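Local coordinates for protein DNA-entry nuclease (Competence-specific nuclease) (Streptococcus agalactiae ILRI112, PDB 4QGO) that probably cleaves DNA and possibly RNA without sequence specificity, as a competence-type DNA-entry nuclease of the beta-beta-alpha (His-Me finger) class described as a virulence factor, at residues 153-156 with 157-161; 136-139 with 140-144; 55-58 with 59-63; 33-36 with 37-41. The protein carries 1 engineered substitution. All coordinates share one frame; numbering follows the deposited sequence. Where two conformers were deposited one is given.

In the fold
Along the chain the order is contact 4, contact 3, contact 2, contact 1, all within a single nuclease domain. Contacts 4 and 3 lie at the large antiparallel sheet, the first running out of strand 33-36 and the second turning between strands 52-54 and 66-70; their centres are about 24 Å apart. Contacts 2 and 1, with centres about 14 Å apart, cover strand 135-139 and the two helices 140-144 and 153-165 that follow it, and they touch through Q153 N and S142 O, a probable hydrogen bond. Lighter packing joins Y156 to I33 and V136 to P63. The strand-then-helix half is the part that recalls the beta-beta-alpha nuclease motif.

Contact 1. Residues 153-156 with 157-161; sequences QNYY and ESLVR
Q153 to R161 form about two and a half turns of one regular helix, and the backbone meets itself at i to i+4: E157 N gives a nearly straight hydrogen bond to Q153 O (2.9 Å, 168°), and S158, L159 and V160 repeat the bond to N154, Y155 and Y156. The side chains use the same spacing. Q153, with CG anti to its backbone N (chi1 177°), sends NE2 to E157 OE2 at 3.1 Å, from above the carboxylate plane; amide and carboxylate are turned 69° apart. Its OE1 is taken by Q138. The other carboxylate oxygen, E157 OE1, lies 3.2 Å from N154 OD1, a meeting of two acceptors, while N154 ND2 is bound by Q144 O. One turn on, R161 NH2 folds back to S158 OG at 2.9 Å, and water 1 bridges R161 NH1 to N154 O; S158 OG also bonds N146. On another side of the helix, L159 CD1 rests obliquely against both tyrosine rings, 3.7 Å from Y155 CE2 and 4.0 Å from Y156 CD1. Y155 lays its CD2 edge over one face of the Y156 ring, whose hydroxyl is held by R151 and which meets F202 edge-to-face. Helix 153-165 follows the antiparallel pair 108-112/135-139, packs on the large sheet through Q153, Y156, E157 and V160, and is probably the alpha element of the beta-beta-alpha (His-Me finger) motif.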
loop_
_atom_site.group_PDB
_atom_site.type_symbol
_atom_site.label_atom_id
_atom_site.label_comp_id
_atom_site.label_asym_id
_atom_site.label_seq_id
_atom_site.Cartn_x
_atom_site.Cartn_y
_atom_site.Cartn_z
ATOM N N GLN A 153 -3.772 0.649 -5.212
ATOM C CA GLN A 153 -3.286 -0.509 -4.483
ATOM C C GLN A 153 -4.174 -1.742 -4.733
ATOM O O GLN A 153 -3.666 -2.868 -4.795
ATOM C CB GLN A 153 -3.163 -0.177 -2.995
ATOM C CG GLN A 153 -2.735 -1.368 -2.141
ATOM C CD GLN A 153 -2.267 -0.965 -0.759
ATOM O OE1 GLN A 153 -1.922 0.195 -0.510
ATOM N NE2 GLN A 153 -2.241 -1.936 0.153
ATOM N N ASN A 154 -5.477 -1.532 -4.909
ATOM C CA ASN A 154 -6.374 -2.650 -5.211
ATOM C C ASN A 154 -5.929 -3.411 -6.460
ATOM O O ASN A 154 -6.012 -4.631 -6.500
ATOM C CB ASN A 154 -7.819 -2.161 -5.411
ATOM C CG ASN A 154 -8.690 -2.311 -4.163
ATOM O OD1 ASN A 154 -8.259 -2.818 -3.121
ATOM N ND2 ASN A 154 -9.938 -1.867 -4.273
ATOM N N TYR A 155 -5.466 -2.692 -7.484
ATOM C CA TYR A 155 -5.013 -3.351 -8.709
ATOM C C TYR A 155 -3.899 -4.365 -8.414
ATOM O O TYR A 155 -3.927 -5.509 -8.895
ATOM C CB TYR A 155 -4.508 -2.329 -9.741
ATOM C CG TYR A 155 -3.961 -2.994 -10.981
ATOM C CD1 TYR A 155 -4.816 -3.453 -11.973
ATOM C CD2 TYR A 155 -2.594 -3.183 -11.148
ATOM C CE1 TYR A 155 -4.324 -4.098 -13.092
ATOM C CE2 TYR A 155 -2.094 -3.826 -12.277
ATOM C CZ TYR A 155 -2.969 -4.267 -13.238
ATOM O OH TYR A 155 -2.480 -4.909 -14.357
ATOM N N TYR A 156 -2.902 -3.929 -7.652
ATOM C CA TYR A 156 -1.782 -4.790 -7.312
ATOM C C TYR A 156 -2.173 -5.927 -6.393
ATOM O O TYR A 156 -1.695 -7.058 -6.547
ATOM C CB TYR A 156 -0.615 -3.957 -6.780
ATOM C CG TYR A 156 0.023 -3.226 -7.928
ATOM C CD1 TYR A 156 1.013 -3.837 -8.701
ATOM C CD2 TYR A 156 -0.409 -1.960 -8.298
ATOM C CE1 TYR A 156 1.570 -3.187 -9.788
ATOM C CE2 TYR A 156 0.143 -1.303 -9.381
ATOM C CZ TYR A 156 1.135 -1.920 -10.113
ATOM O OH TYR A 156 1.692 -1.285 -11.202
ATOM N N GLU A 157 -3.072 -5.639 -5.462
ATOM C CA GLU A 157 -3.626 -6.699 -4.620
ATOM C C GLU A 157 -4.355 -7.748 -5.454
ATOM O O GLU A 157 -4.242 -8.943 -5.175
ATOM C CB GLU A 157 -4.521 -6.117 -3.522
ATOM C CG GLU A 157 -3.693 -5.384 -2.454
ATOM C CD GLU A 157 -4.524 -4.525 -1.545
ATOM O OE1 GLU A 157 -5.588 -4.064 -1.990
ATOM O OE2 GLU A 157 -4.117 -4.297 -0.382
ATOM N N SER A 158 -5.068 -7.307 -6.487
ATOM C CA SER A 158 -5.717 -8.242 -7.392
ATOM C C SER A 158 -4.716 -9.129 -8.119
ATOM O O SER A 158 -4.980 -10.320 -8.306
ATOM C CB SER A 158 -6.585 -7.506 -8.407
ATOM O OG SER A 158 -7.676 -6.879 -7.756
ATOM N N LEU A 159 -3.574 -8.579 -8.530
ATOM C CA LEU A 159 -2.556 -9.414 -9.159
ATOM C C LEU A 159 -2.078 -10.499 -8.204
ATOM O O LEU A 159 -1.885 -11.656 -8.597
ATOM C CB LEU A 159 -1.348 -8.580 -9.611
ATOM C CG LEU A 159 -1.600 -7.552 -10.709
ATOM C CD1 LEU A 159 -0.305 -6.791 -11.004
ATOM C CD2 LEU A 159 -2.138 -8.214 -11.970
ATOM N N VAL A 160 -1.874 -10.124 -6.944
ATOM C CA VAL A 160 -1.363 -11.063 -5.952
ATOM C C VAL A 160 -2.421 -12.112 -5.624
ATOM O O VAL A 160 -2.130 -13.308 -5.562
ATOM C CB VAL A 160 -0.943 -10.342 -4.667
ATOM C CG1 VAL A 160 -0.523 -11.342 -3.609
ATOM C CG2 VAL A 160 0.210 -9.394 -4.961
ATOM N N ARG A 161 -3.651 -11.655 -5.449
ATOM C CA ARG A 161 -4.767 -12.548 -5.155
ATOM C C ARG A 161 -4.948 -13.572 -6.264
ATOM O O ARG A 161 -5.109 -14.768 -5.995
ATOM C CB ARG A 161 -6.030 -11.707 -5.001
ATOM C CG ARG A 161 -7.230 -12.455 -4.520
ATOM C CD ARG A 161 -8.394 -11.510 -4.266
ATOM N NE ARG A 161 -8.867 -10.900 -5.506
ATOM C CZ ARG A 161 -8.779 -9.607 -5.784
ATOM N NH1 ARG A 161 -8.230 -8.773 -4.900
ATOM N NH2 ARG A 161 -9.242 -9.150 -6.944
HETATM O O HOH W 1 -8.201 -5.787 -5.088
#

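Contact 2. Residues 136-139 with 140-144; sequences VTQT and AHSNQ
The amides of Q138 and N143 meet across the junction of strand and helix: N143 CA and CB lie over one face of the Q138 amide, with CA 3.8 Å from Q138 CD, nearly straight above it. The two side chains cross at about a right angle, their planes 60° apart, and their oxygens approach closely, Q138 OE1 to N143 OD1 at 3.1 Å. Both are acceptors, so this is a close fit and not a bond. At the nitrogen end of the Q138 amide, NE2 reaches Q153 OE1 and also water 2, which in turn lies 2.8 Å from S142 OG. The S142 hydroxyl also presses on the aliphatic part of Q138, OG to CG 3.3 Å.

The strand 136-139 and the short helix 140-144 run almost perpendicular (96°), and T139 is the corner. It serves as the N-cap: its OG1, placed between backbone N and carbonyl carbon (chi1 69°), accepts from S142 N at 3.1 Å, so the first turn of the helix is closed by a side chain. T139 O accepts from N143 N at 2.9 Å, the first regular helical bond. Strands 108-112 and 135-139 are probably the two beta elements of the beta-beta-alpha finger, with the capped turn 140-144 in the connection to helix 153-165, the alpha element.

T139 OG1 gives its proton to T209 O and can accept from S142 OG, 2.8 Å away, though the S142 proton has another acceptor within reach. N208 binds T139 N through its OD1 and T137 O through its ND2, while Y104 holds H141 ND1.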
loop_
_atom_site.group_PDB
_atom_site.type_symbol
_atom_site.label_atom_id
_atom_site.label_comp_id
_atom_site.label_asym_id
_atom_site.label_seq_id
_atom_site.Cartn_x
_atom_site.Cartn_y
_atom_site.Cartn_z
ATOM N N VAL A 136 -3.372 2.519 7.544
ATOM C CA VAL A 136 -3.022 3.930 7.412
ATOM C C VAL A 136 -4.188 4.717 6.832
ATOM O O VAL A 136 -5.174 4.145 6.350
ATOM C CB VAL A 136 -1.772 4.150 6.528
ATOM C CG1 VAL A 136 -0.539 3.533 7.183
ATOM C CG2 VAL A 136 -1.984 3.578 5.109
ATOM N N THR A 137 -4.075 6.040 6.891
ATOM C CA THR A 137 -5.003 6.921 6.203
ATOM C C THR A 137 -4.615 6.940 4.736
ATOM O O THR A 137 -3.532 7.395 4.390
ATOM C CB THR A 137 -4.939 8.337 6.787
ATOM O OG1 THR A 137 -5.375 8.292 8.151
ATOM C CG2 THR A 137 -5.823 9.304 5.992
ATOM N N GLN A 138 -5.488 6.419 3.879
ATOM C CA GLN A 138 -5.160 6.270 2.468
ATOM C C GLN A 138 -6.231 6.928 1.614
ATOM O O GLN A 138 -7.439 6.803 1.895
ATOM C CB GLN A 138 -5.030 4.789 2.098
ATOM C CG GLN A 138 -4.441 4.573 0.699
ATOM C CD GLN A 138 -4.137 3.117 0.423
ATOM O OE1 GLN A 138 -4.830 2.224 0.922
ATOM N NE2 GLN A 138 -3.098 2.863 -0.367
ATOM N N THR A 139 -5.808 7.629 0.571
ATOM C CA THR A 139 -6.810 8.265 -0.284
ATOM C C THR A 139 -7.761 7.209 -0.871
ATOM O O THR A 139 -7.360 6.066 -1.137
ATOM C CB THR A 139 -6.201 9.116 -1.409
ATOM O OG1 THR A 139 -5.558 8.256 -2.368
ATOM C CG2 THR A 139 -5.210 10.123 -0.837
ATOM N N ALA A 140 -9.023 7.590 -1.055
ATOM C CA ALA A 140 -9.988 6.680 -1.648
ATOM C C ALA A 140 -9.510 6.206 -3.012
ATOM O O ALA A 140 -9.622 5.023 -3.325
ATOM C CB ALA A 140 -11.354 7.349 -1.768
ATOM N N HIS A 141 -8.970 7.123 -3.820
ATOM C CA HIS A 141 -8.470 6.741 -5.129
ATOM C C HIS A 141 -7.361 5.699 -5.054
ATOM O O HIS A 141 -7.397 4.689 -5.757
ATOM C CB HIS A 141 -7.928 7.939 -5.886
ATOM C CG HIS A 141 -7.176 7.546 -7.111
ATOM N ND1 HIS A 141 -7.801 7.092 -8.253
ATOM C CD2 HIS A 141 -5.846 7.471 -7.351
ATOM C CE1 HIS A 141 -6.885 6.791 -9.159
ATOM N NE2 HIS A 141 -5.692 7.018 -8.639
ATOM N N SER A 142 -6.357 5.961 -4.223
ATOM C CA SER A 142 -5.206 5.068 -4.208
ATOM C C SER A 142 -5.504 3.735 -3.513
ATOM O O SER A 142 -4.878 2.722 -3.822
ATOM C CB SER A 142 -3.956 5.765 -3.655
ATOM O OG SER A 142 -4.020 5.947 -2.244
ATOM N N ASN A 143 -6.476 3.721 -2.606
ATOM C CA ASN A 143 -6.948 2.483 -2.017
ATOM C C ASN A 143 -7.760 1.645 -3.004
ATOM O O ASN A 143 -7.498 0.456 -3.193
ATOM C CB ASN A 143 -7.798 2.792 -0.774
ATOM C CG ASN A 143 -8.301 1.540 -0.091
ATOM O OD1 ASN A 143 -7.541 0.856 0.594
ATOM N ND2 ASN A 143 -9.580 1.246 -0.243
ATOM N N GLN A 144 -8.712 2.288 -3.675
ATOM C CA GLN A 144 -9.780 1.567 -4.377
ATOM C C GLN A 144 -9.519 1.210 -5.830
ATOM O O GLN A 144 -10.094 0.242 -6.347
ATOM C CB GLN A 144 -11.072 2.381 -4.305
ATOM C CG GLN A 144 -11.608 2.515 -2.909
ATOM C CD GLN A 144 -12.823 3.422 -2.821
ATOM O OE1 GLN A 144 -13.617 3.518 -3.766
ATOM N NE2 GLN A 144 -12.982 4.081 -1.681
HETATM O O HOH W 2 -1.448 5.099 -1.446
#

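Contact 3. Residues 55-58 with 59-63; sequences NTID and NQQRP
D58 and R62 are joined by a salt bridge in which two guanidinium nitrogens converge on one carboxylate oxygen: NE reaches D58 OD2 at 2.8 Å along its syn lone pair, and NH2 comes to the same OD2 at 3.1 Å from above the carboxylate plane. Backbone R62 N and Q60 N both donate to D58 OD1 at 3.0 Å, one from each face of the carboxylate, which pins its rotation. CG lies between the backbone N and carbonyl carbon (chi1 62°), which brings OD1 over the turn. The bond to Q60 N makes an Asx turn, nested in a type I beta turn closed by Q61 N and D58 O at 2.9 Å. R62 NH1 binds the carbonyls of N180 and D183, and Y178 adds a cation-pi contact. Outward, D58 N bonds R62 O, and I57 CA makes a CH...O contact with R62 O at 3.2 Å. I57 CD1 packs on Q61 OE1, while water 3 donates to N59 OD1 and, weakly, to I57 O. With Q61 in a left-handed conformation and I57 bridged to P63, the loop is a tight beta hairpin with a type I turn plus G1 bulge.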
loop_
_atom_site.group_PDB
_atom_site.type_symbol
_atom_site.label_atom_id
_atom_site.label_comp_id
_atom_site.label_asym_id
_atom_site.label_seq_id
_atom_site.Cartn_x
_atom_site.Cartn_y
_atom_site.Cartn_z
ATOM N N ASN A 55 3.413 -7.515 10.639
ATOM C CA ASN A 55 3.305 -6.057 10.643
ATOM C C ASN A 55 4.316 -5.482 11.617
ATOM O O ASN A 55 4.743 -6.161 12.566
ATOM C CB ASN A 55 1.902 -5.610 11.056
ATOM C CG ASN A 55 0.874 -5.813 9.962
ATOM O OD1 ASN A 55 -0.083 -6.576 10.119
ATOM N ND2 ASN A 55 1.037 -5.083 8.864
ATOM N N THR A 56 4.720 -4.234 11.391
ATOM C CA THR A 56 5.689 -3.586 12.273
ATOM C C THR A 56 5.352 -2.109 12.384
ATOM O O THR A 56 4.590 -1.567 11.577
ATOM C CB THR A 56 7.151 -3.729 11.787
ATOM O OG1 THR A 56 7.399 -2.839 10.694
ATOM C CG2 THR A 56 7.480 -5.175 11.373
ATOM N N ILE A 57 5.916 -1.463 13.396
ATOM C CA ILE A 57 5.777 -0.018 13.553
ATOM C C ILE A 57 7.136 0.634 13.763
ATOM O O ILE A 57 8.077 -0.016 14.215
ATOM C CB ILE A 57 4.818 0.378 14.706
ATOM C CG1 ILE A 57 5.267 -0.222 16.039
ATOM C CG2 ILE A 57 3.377 -0.035 14.380
ATOM C CD1 ILE A 57 4.421 0.248 17.213
ATOM N N ASP A 58 7.237 1.921 13.438
ATOM C CA ASP A 58 8.510 2.628 13.583
ATOM C C ASP A 58 8.609 3.332 14.945
ATOM O O ASP A 58 7.753 3.153 15.801
ATOM C CB ASP A 58 8.775 3.570 12.397
ATOM C CG ASP A 58 7.728 4.664 12.257
ATOM O OD1 ASP A 58 7.110 5.043 13.277
ATOM O OD2 ASP A 58 7.543 5.144 11.115
ATOM N N ASN A 59 9.658 4.125 15.146
ATOM C CA ASN A 59 9.880 4.718 16.463
ATOM C C ASN A 59 8.872 5.808 16.814
ATOM O O ASN A 59 8.757 6.213 17.970
ATOM C CB ASN A 59 11.318 5.232 16.596
ATOM C CG ASN A 59 12.317 4.105 16.842
ATOM O OD1 ASN A 59 11.966 3.049 17.372
ATOM N ND2 ASN A 59 13.569 4.328 16.454
ATOM N N GLN A 60 8.135 6.269 15.812
ATOM C CA GLN A 60 7.069 7.230 16.038
ATOM C C GLN A 60 5.714 6.539 16.103
ATOM O O GLN A 60 4.672 7.189 16.038
ATOM C CB GLN A 60 7.097 8.308 14.956
ATOM C CG GLN A 60 8.376 9.158 15.002
ATOM C CD GLN A 60 9.608 8.459 14.401
ATOM O OE1 GLN A 60 9.555 7.885 13.305
ATOM N NE2 GLN A 60 10.722 8.511 15.125
ATOM N N GLN A 61 5.749 5.214 16.249
ATOM C CA GLN A 61 4.554 4.379 16.398
ATOM C C GLN A 61 3.662 4.384 15.157
ATOM O O GLN A 61 2.456 4.161 15.259
ATOM C CB GLN A 61 3.710 4.783 17.616
ATOM C CG GLN A 61 4.480 5.297 18.819
ATOM C CD GLN A 61 5.035 4.191 19.665
ATOM O OE1 GLN A 61 5.342 3.107 19.169
ATOM N NE2 GLN A 61 5.164 4.450 20.964
ATOM N N ARG A 62 4.263 4.627 13.996
ATOM C CA ARG A 62 3.531 4.611 12.729
ATOM C C ARG A 62 3.674 3.249 12.068
ATOM O O ARG A 62 4.734 2.634 12.153
ATOM C CB ARG A 62 4.101 5.657 11.767
ATOM C CG ARG A 62 4.179 7.064 12.341
ATOM C CD ARG A 62 4.831 8.033 11.365
ATOM N NE ARG A 62 6.167 7.621 10.953
ATOM C CZ ARG A 62 7.011 8.366 10.248
ATOM N NH1 ARG A 62 6.684 9.595 9.859
ATOM N NH2 ARG A 62 8.204 7.884 9.945
ATOM N N PRO A 63 2.622 2.778 11.381
ATOM C CA PRO A 63 2.773 1.539 10.599
ATOM C C PRO A 63 3.958 1.610 9.652
ATOM O O PRO A 63 4.157 2.597 8.940
ATOM C CB PRO A 63 1.454 1.453 9.823
ATOM C CG PRO A 63 0.474 2.124 10.741
ATOM C CD PRO A 63 1.237 3.279 11.349
HETATM O O HOH W 3 10.453 1.020 16.325
#

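Contact 4. Residues 33-36 with 37-41; sequences IYEL and NNNQT
N37 follows L36 at the end of strand 33-36 and at once takes a left-handed helical conformation (phi 55°, psi 40°), which turns the chain away from the line of the strand. Its amide, with CG anti to the backbone N, reaches forward so that ND2 donates to Q40 O at 3.0 Å, arriving above the carbonyl plane. N38 keeps the left-handed conformation. Its backbone N binds water 4 at 2.9 Å, and that water bridges to E35 O, weakly at the latter.

N39 is the third left-handed residue in a row. Its N closes the turn on L36 O at 2.8 Å, again from above the carbonyl plane. The E35 side chain crosses that of N39 at about a right angle, E35 CG lying 3.8 Å from N39 OD1; since E35 was modelled in two conformers, the place of its carboxylate is doubtful. N39 OD1 is bound by the backbone N of N203 on strand 201-207, and a sulfate lies about 4 Å from the N39 side chain.

Q40 N donates to N37 O, repeating the turn, while Q40 NE2 bends back to N38 O at 3.0 Å and 172°. T41 leads away, its hydroxyl on E192 and its N on E201. Three asparagines, a residue type that tolerates left-handed backbone well, thus give two overlapping i to i+3 turns, a short left-handed 3-10-like turn held by backbone and amide bonds, with little apolar packing.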
loop_
_atom_site.group_PDB
_atom_site.type_symbol
_atom_site.label_atom_id
_atom_site.label_comp_id
_atom_site.label_asym_id
_atom_site.label_seq_id
_atom_site.Cartn_x
_atom_site.Cartn_y
_atom_site.Cartn_z
ATOM N N ILE A 33 0.837 5.275 -11.399
ATOM C CA ILE A 33 1.703 4.867 -10.294
ATOM C C ILE A 33 3.172 5.022 -10.683
ATOM O O ILE A 33 3.471 5.358 -11.828
ATOM C CB ILE A 33 1.358 3.435 -9.797
ATOM C CG1 ILE A 33 1.412 2.385 -10.919
ATOM C CG2 ILE A 33 -0.065 3.432 -9.216
ATOM C CD1 ILE A 33 2.815 1.960 -11.360
ATOM N N TYR A 34 4.084 4.797 -9.741
ATOM C CA TYR A 34 5.507 4.775 -10.071
ATOM C C TYR A 34 6.021 3.346 -10.066
ATOM O O TYR A 34 5.976 2.659 -9.038
ATOM C CB TYR A 34 6.317 5.650 -9.103
ATOM C CG TYR A 34 6.157 7.124 -9.366
ATOM C CD1 TYR A 34 6.970 7.775 -10.285
ATOM C CD2 TYR A 34 5.191 7.867 -8.702
ATOM C CE1 TYR A 34 6.813 9.127 -10.543
ATOM C CE2 TYR A 34 5.028 9.219 -8.955
ATOM C CZ TYR A 34 5.847 9.843 -9.871
ATOM O OH TYR A 34 5.692 11.189 -10.124
ATOM N N GLU A 35 6.494 2.906 -11.224
ATOM C CA GLU A 35 7.207 1.654 -11.338
ATOM C C GLU A 35 8.626 1.932 -10.854
ATOM O O GLU A 35 9.241 2.924 -11.275
ATOM C CB GLU A 35 7.209 1.203 -12.795
ATOM C CG GLU A 35 7.892 -0.116 -13.061
ATOM C CD GLU A 35 7.947 -0.452 -14.546
ATOM O OE1 GLU A 35 8.825 -1.246 -14.945
ATOM O OE2 GLU A 35 7.123 0.086 -15.319
ATOM N N LEU A 36 9.136 1.083 -9.962
ATOM C CA LEU A 36 10.467 1.282 -9.392
ATOM C C LEU A 36 11.414 0.202 -9.867
ATOM O O LEU A 36 11.029 -0.964 -9.949
ATOM C CB LEU A 36 10.397 1.193 -7.862
ATOM C CG LEU A 36 9.328 2.046 -7.182
ATOM C CD1 LEU A 36 9.431 1.871 -5.672
ATOM C CD2 LEU A 36 9.460 3.507 -7.576
ATOM N N ASN A 37 12.656 0.590 -10.168
ATOM C CA ASN A 37 13.695 -0.403 -10.461
ATOM C C ASN A 37 13.299 -1.368 -11.583
ATOM O O ASN A 37 13.575 -2.568 -11.510
ATOM C CB ASN A 37 14.041 -1.191 -9.184
ATOM C CG ASN A 37 15.374 -1.917 -9.275
ATOM O OD1 ASN A 37 16.352 -1.388 -9.795
ATOM N ND2 ASN A 37 15.415 -3.136 -8.750
ATOM N N ASN A 38 12.653 -0.827 -12.613
ATOM C CA ASN A 38 12.181 -1.614 -13.744
ATOM C C ASN A 38 11.290 -2.780 -13.333
ATOM O O ASN A 38 11.274 -3.833 -13.973
ATOM C CB ASN A 38 13.353 -2.071 -14.605
ATOM C CG ASN A 38 14.140 -0.904 -15.148
ATOM O OD1 ASN A 38 13.678 -0.202 -16.050
ATOM N ND2 ASN A 38 15.319 -0.666 -14.589
ATOM N N ASN A 39 10.544 -2.552 -12.256
ATOM C CA ASN A 39 9.585 -3.520 -11.713
ATOM C C ASN A 39 10.230 -4.733 -11.029
ATOM O O ASN A 39 9.553 -5.718 -10.748
ATOM C CB ASN A 39 8.572 -3.951 -12.794
ATOM C CG ASN A 39 7.134 -3.933 -12.312
ATOM O OD1 ASN A 39 6.799 -3.341 -11.288
ATOM N ND2 ASN A 39 6.268 -4.585 -13.077
ATOM N N GLN A 40 11.534 -4.653 -10.755
ATOM C CA GLN A 40 12.248 -5.746 -10.110
ATOM C C GLN A 40 12.414 -5.490 -8.621
ATOM O O GLN A 40 12.748 -4.378 -8.199
ATOM C CB GLN A 40 13.627 -5.958 -10.760
ATOM C CG GLN A 40 13.575 -6.049 -12.279
ATOM C CD GLN A 40 12.662 -7.152 -12.765
ATOM O OE1 GLN A 40 12.935 -8.332 -12.556
ATOM N NE2 GLN A 40 11.566 -6.773 -13.410
ATOM N N THR A 41 12.166 -6.535 -7.833
ATOM C CA THR A 41 12.367 -6.498 -6.388
ATOM C C THR A 41 13.311 -7.622 -5.987
ATOM O O THR A 41 13.414 -8.631 -6.691
ATOM C CB THR A 41 11.034 -6.639 -5.626
ATOM O OG1 THR A 41 11.295 -6.781 -4.223
ATOM C CG2 THR A 41 10.249 -7.846 -6.126
HETATM O O HOH W 4 11.329 1.650 -13.290
#